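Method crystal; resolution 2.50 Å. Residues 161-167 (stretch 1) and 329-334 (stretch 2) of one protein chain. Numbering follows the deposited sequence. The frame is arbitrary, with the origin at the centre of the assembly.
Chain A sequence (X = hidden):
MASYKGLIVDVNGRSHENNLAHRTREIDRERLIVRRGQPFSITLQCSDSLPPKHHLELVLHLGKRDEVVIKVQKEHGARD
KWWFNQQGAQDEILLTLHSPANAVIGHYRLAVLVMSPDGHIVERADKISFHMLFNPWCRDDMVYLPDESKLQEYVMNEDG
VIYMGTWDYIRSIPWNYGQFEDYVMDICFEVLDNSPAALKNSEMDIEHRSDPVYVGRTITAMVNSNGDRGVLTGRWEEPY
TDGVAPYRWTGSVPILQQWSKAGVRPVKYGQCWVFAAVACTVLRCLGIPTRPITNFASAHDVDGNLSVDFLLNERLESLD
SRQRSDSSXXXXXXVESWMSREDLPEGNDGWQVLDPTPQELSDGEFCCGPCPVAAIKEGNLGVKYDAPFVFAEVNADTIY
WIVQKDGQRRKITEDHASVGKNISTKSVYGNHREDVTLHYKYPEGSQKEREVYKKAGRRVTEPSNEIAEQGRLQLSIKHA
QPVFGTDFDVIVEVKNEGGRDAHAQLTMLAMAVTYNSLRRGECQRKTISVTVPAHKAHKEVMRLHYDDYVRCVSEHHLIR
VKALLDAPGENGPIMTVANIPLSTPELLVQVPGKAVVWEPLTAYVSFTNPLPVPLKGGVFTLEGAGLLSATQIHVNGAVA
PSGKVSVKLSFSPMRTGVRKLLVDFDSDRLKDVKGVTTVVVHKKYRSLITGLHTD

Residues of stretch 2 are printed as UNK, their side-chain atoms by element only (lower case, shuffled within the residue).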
# COMPACT_ATOMS: atom_id res chain seq x y z
N VAL A 161 3.18 -0.62 8.61
CA VAL A 161 3.17 0.77 8.94
C VAL A 161 3.34 1.46 7.60
O VAL A 161 4.21 1.08 6.82
CB VAL A 161 4.37 1.07 9.87
CG1 VAL A 161 4.52 2.54 10.09
CG2 VAL A 161 4.15 0.38 11.19
N ILE A 162 2.47 2.42 7.27
CA ILE A 162 2.63 3.14 6.01
C ILE A 162 3.04 4.57 6.38
O ILE A 162 2.41 5.17 7.22
CB ILE A 162 1.33 3.14 5.18
CG1 ILE A 162 0.85 1.69 4.99
CG2 ILE A 162 1.59 3.83 3.87
CD1 ILE A 162 -0.21 1.43 3.95
N TYR A 163 4.10 5.09 5.79
CA TYR A 163 4.54 6.45 6.13
C TYR A 163 3.74 7.54 5.37
O TYR A 163 3.28 7.34 4.22
CB TYR A 163 6.06 6.57 5.91
CG TYR A 163 6.79 5.64 6.86
CD1 TYR A 163 6.97 5.99 8.18
CD2 TYR A 163 7.10 4.34 6.47
CE1 TYR A 163 7.41 5.06 9.10
CE2 TYR A 163 7.55 3.39 7.40
CZ TYR A 163 7.70 3.76 8.71
OH TYR A 163 8.09 2.83 9.64
N MET A 164 3.54 8.68 6.05
CA MET A 164 2.77 9.78 5.50
C MET A 164 3.29 11.05 6.05
O MET A 164 4.32 11.05 6.71
CB MET A 164 1.32 9.63 5.88
CG MET A 164 0.70 8.52 5.12
SD MET A 164 -1.01 8.21 5.50
CE MET A 164 -1.47 9.65 6.46
N GLY A 165 2.54 12.12 5.82
CA GLY A 165 2.94 13.44 6.28
C GLY A 165 3.71 14.19 5.21
O GLY A 165 3.32 14.15 4.05
N THR A 166 4.81 14.85 5.58
CA THR A 166 5.66 15.57 4.65
C THR A 166 7.08 15.04 4.86
O THR A 166 7.39 14.51 5.92
CB THR A 166 5.62 17.08 4.91
OG1 THR A 166 6.06 17.34 6.25
CG2 THR A 166 4.19 17.62 4.71
N TRP A 167 7.95 15.19 3.87
CA TRP A 167 9.30 14.63 3.97
C TRP A 167 10.14 15.13 5.11
O TRP A 167 11.10 14.46 5.49
CB TRP A 167 10.08 14.86 2.70
CG TRP A 167 10.23 16.28 2.45
CD1 TRP A 167 9.45 17.05 1.66
CD2 TRP A 167 11.19 17.15 3.03
NE1 TRP A 167 9.86 18.35 1.71
CE2 TRP A 167 10.93 18.44 2.54
CE3 TRP A 167 12.25 16.96 3.91
CZ2 TRP A 167 11.69 19.53 2.90
CZ3 TRP A 167 13.00 18.05 4.27
CH2 TRP A 167 12.72 19.32 3.77
N UNK A 329 2.95 16.21 -5.10
CA UNK A 329 2.17 15.76 -3.95
C UNK A 329 3.02 15.77 -2.68
O UNK A 329 4.25 15.63 -2.76
c UNK A 329 -2.32 11.48 -6.39
c UNK A 329 0.69 14.23 -5.32
c UNK A 329 -0.58 12.00 -4.77
c UNK A 329 -1.01 13.46 -6.66
c UNK A 329 -0.27 13.17 -5.49
c UNK A 329 1.69 14.34 -4.22
c UNK A 329 0.50 15.10 -6.36
c UNK A 329 -2.04 12.62 -7.12
c UNK A 329 -1.61 11.17 -5.23
n UNK A 329 -0.52 14.64 -7.17
N UNK A 330 2.39 15.90 -1.51
CA UNK A 330 3.16 15.90 -0.26
C UNK A 330 3.85 14.53 -0.10
O UNK A 330 4.96 14.42 0.45
n UNK A 330 1.19 17.95 2.18
o UNK A 330 2.22 18.48 0.25
c UNK A 330 1.89 17.64 1.10
c UNK A 330 2.25 16.17 0.94
N UNK A 331 3.17 13.49 -0.58
CA UNK A 331 3.70 12.13 -0.56
C UNK A 331 2.80 11.31 -1.45
O UNK A 331 1.73 11.75 -1.83
c UNK A 331 3.75 11.52 0.87
c UNK A 331 1.88 9.85 1.07
c UNK A 331 1.65 11.94 2.22
c UNK A 331 0.38 11.57 2.68
c UNK A 331 -0.16 10.33 2.34
c UNK A 331 2.41 11.09 1.40
c UNK A 331 0.59 9.47 1.53
N UNK A 332 3.26 10.14 -1.82
CA UNK A 332 2.47 9.27 -2.65
C UNK A 332 2.98 7.88 -2.39
O UNK A 332 4.18 7.67 -2.33
c UNK A 332 2.45 7.99 -6.16
c UNK A 332 0.39 7.30 -5.80
c UNK A 332 2.00 8.60 -5.03
n UNK A 332 0.71 8.14 -4.83
c UNK A 332 2.64 9.60 -4.12
n UNK A 332 1.42 7.19 -6.62
N UNK A 333 2.05 6.95 -2.27
CA UNK A 333 2.36 5.57 -2.00
C UNK A 333 2.12 4.57 -3.14
O UNK A 333 1.24 4.74 -3.98
s UNK A 333 1.64 6.07 0.66
c UNK A 333 1.52 5.11 -0.81
N UNK A 334 2.94 3.53 -3.16
CA UNK A 334 2.78 2.44 -4.09
C UNK A 334 3.28 1.16 -3.39
O UNK A 334 3.49 1.12 -2.18
c UNK A 334 5.23 5.49 -5.51
c UNK A 334 7.57 6.17 -5.50
c UNK A 334 8.00 4.87 -5.45
c UNK A 334 5.92 1.92 -5.37
c UNK A 334 4.95 2.89 -5.41
n UNK A 334 7.18 2.50 -5.37
c UNK A 334 5.65 4.15 -5.45
c UNK A 334 3.48 2.68 -5.45
c UNK A 334 6.21 6.49 -5.53
c UNK A 334 7.03 3.87 -5.42
O HOH W 1 0.76 15.54 3.65

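Position 329 carries ten side-chain atoms: one carbon, then fused five- and six-membered rings holding eight carbons and one nitrogen, all out of reach of stretch 1. That is an indole, so the residue is Trp 329.

At position 330 there are four side-chain atoms, two carbons in a row, the second bearing one oxygen and one nitrogen. The first carbon, CB, sits 3.9 Å from Gly 165 O, and the CA-to-CB bond points toward stretch 1. Such a short, planar amide identifies Asn 330. The amide ND2 of Asn 330 is 3.9 Å from Thr 166 CG2, a packing distance; its polar link to stretch 1 runs through a water, whose O accepts from Asn 330 ND2 at 2.9 Å and donates to Gly 165 O at 2.9 Å. Asn 330 OD1 is satisfied elsewhere in the structure.

Position 331 shows one carbon followed by a six-membered ring, all carbon, seven atoms with no polar tip. A ring carbon lies 3.4 Å from Met 164 CG, and the CA-to-CB bond points toward stretch 1: Phe 331. Met 164 covers one face of the ring. Met 164 CA stands 4.1 Å from the centroid of the Phe 331 ring, only 11° off the normal, a CH-pi contact, while the carbon nearest Met 164 CG is Phe 331 CZ. Near the ring plane, Gly 165 O meets the edge, 3.3 Å from Phe 331 CD1.

Position 332 has one carbon and a five-membered ring of three carbons and two nitrogens, an imidazole. Its CA-to-CB bond points away and the side chain touches nothing on stretch 1, as alternation along a strand leads one to expect: His 332.

Position 333 has just one carbon and one sulfur. Its CA-to-CB bond points toward stretch 1 again, and the sulfur lies 3.9 Å from Ile 162 CG2: Cys 333.

Position 334, out of reach of stretch 1, repeats the fused-ring pattern of eight carbons and one nitrogen after a single carbon: Trp 334.

The contact works by side-chain packing between two strands running roughly antiparallel, at 153°, with axes 7.8 Å apart at closest approach and no direct hydrogen bonds between the stretches. Phe 331 and Cys 333 supply the inward side of their strand, meeting Met 164 and Ile 162. At the corner, Gly 165 has backbone angles that by themselves call for glycine, and its carbonyl serves both the aromatic edge and the bridging water. The rule is apolar packing along the strands, with hydration at the turn.

Stretch 2 (329-334) WNFHCW
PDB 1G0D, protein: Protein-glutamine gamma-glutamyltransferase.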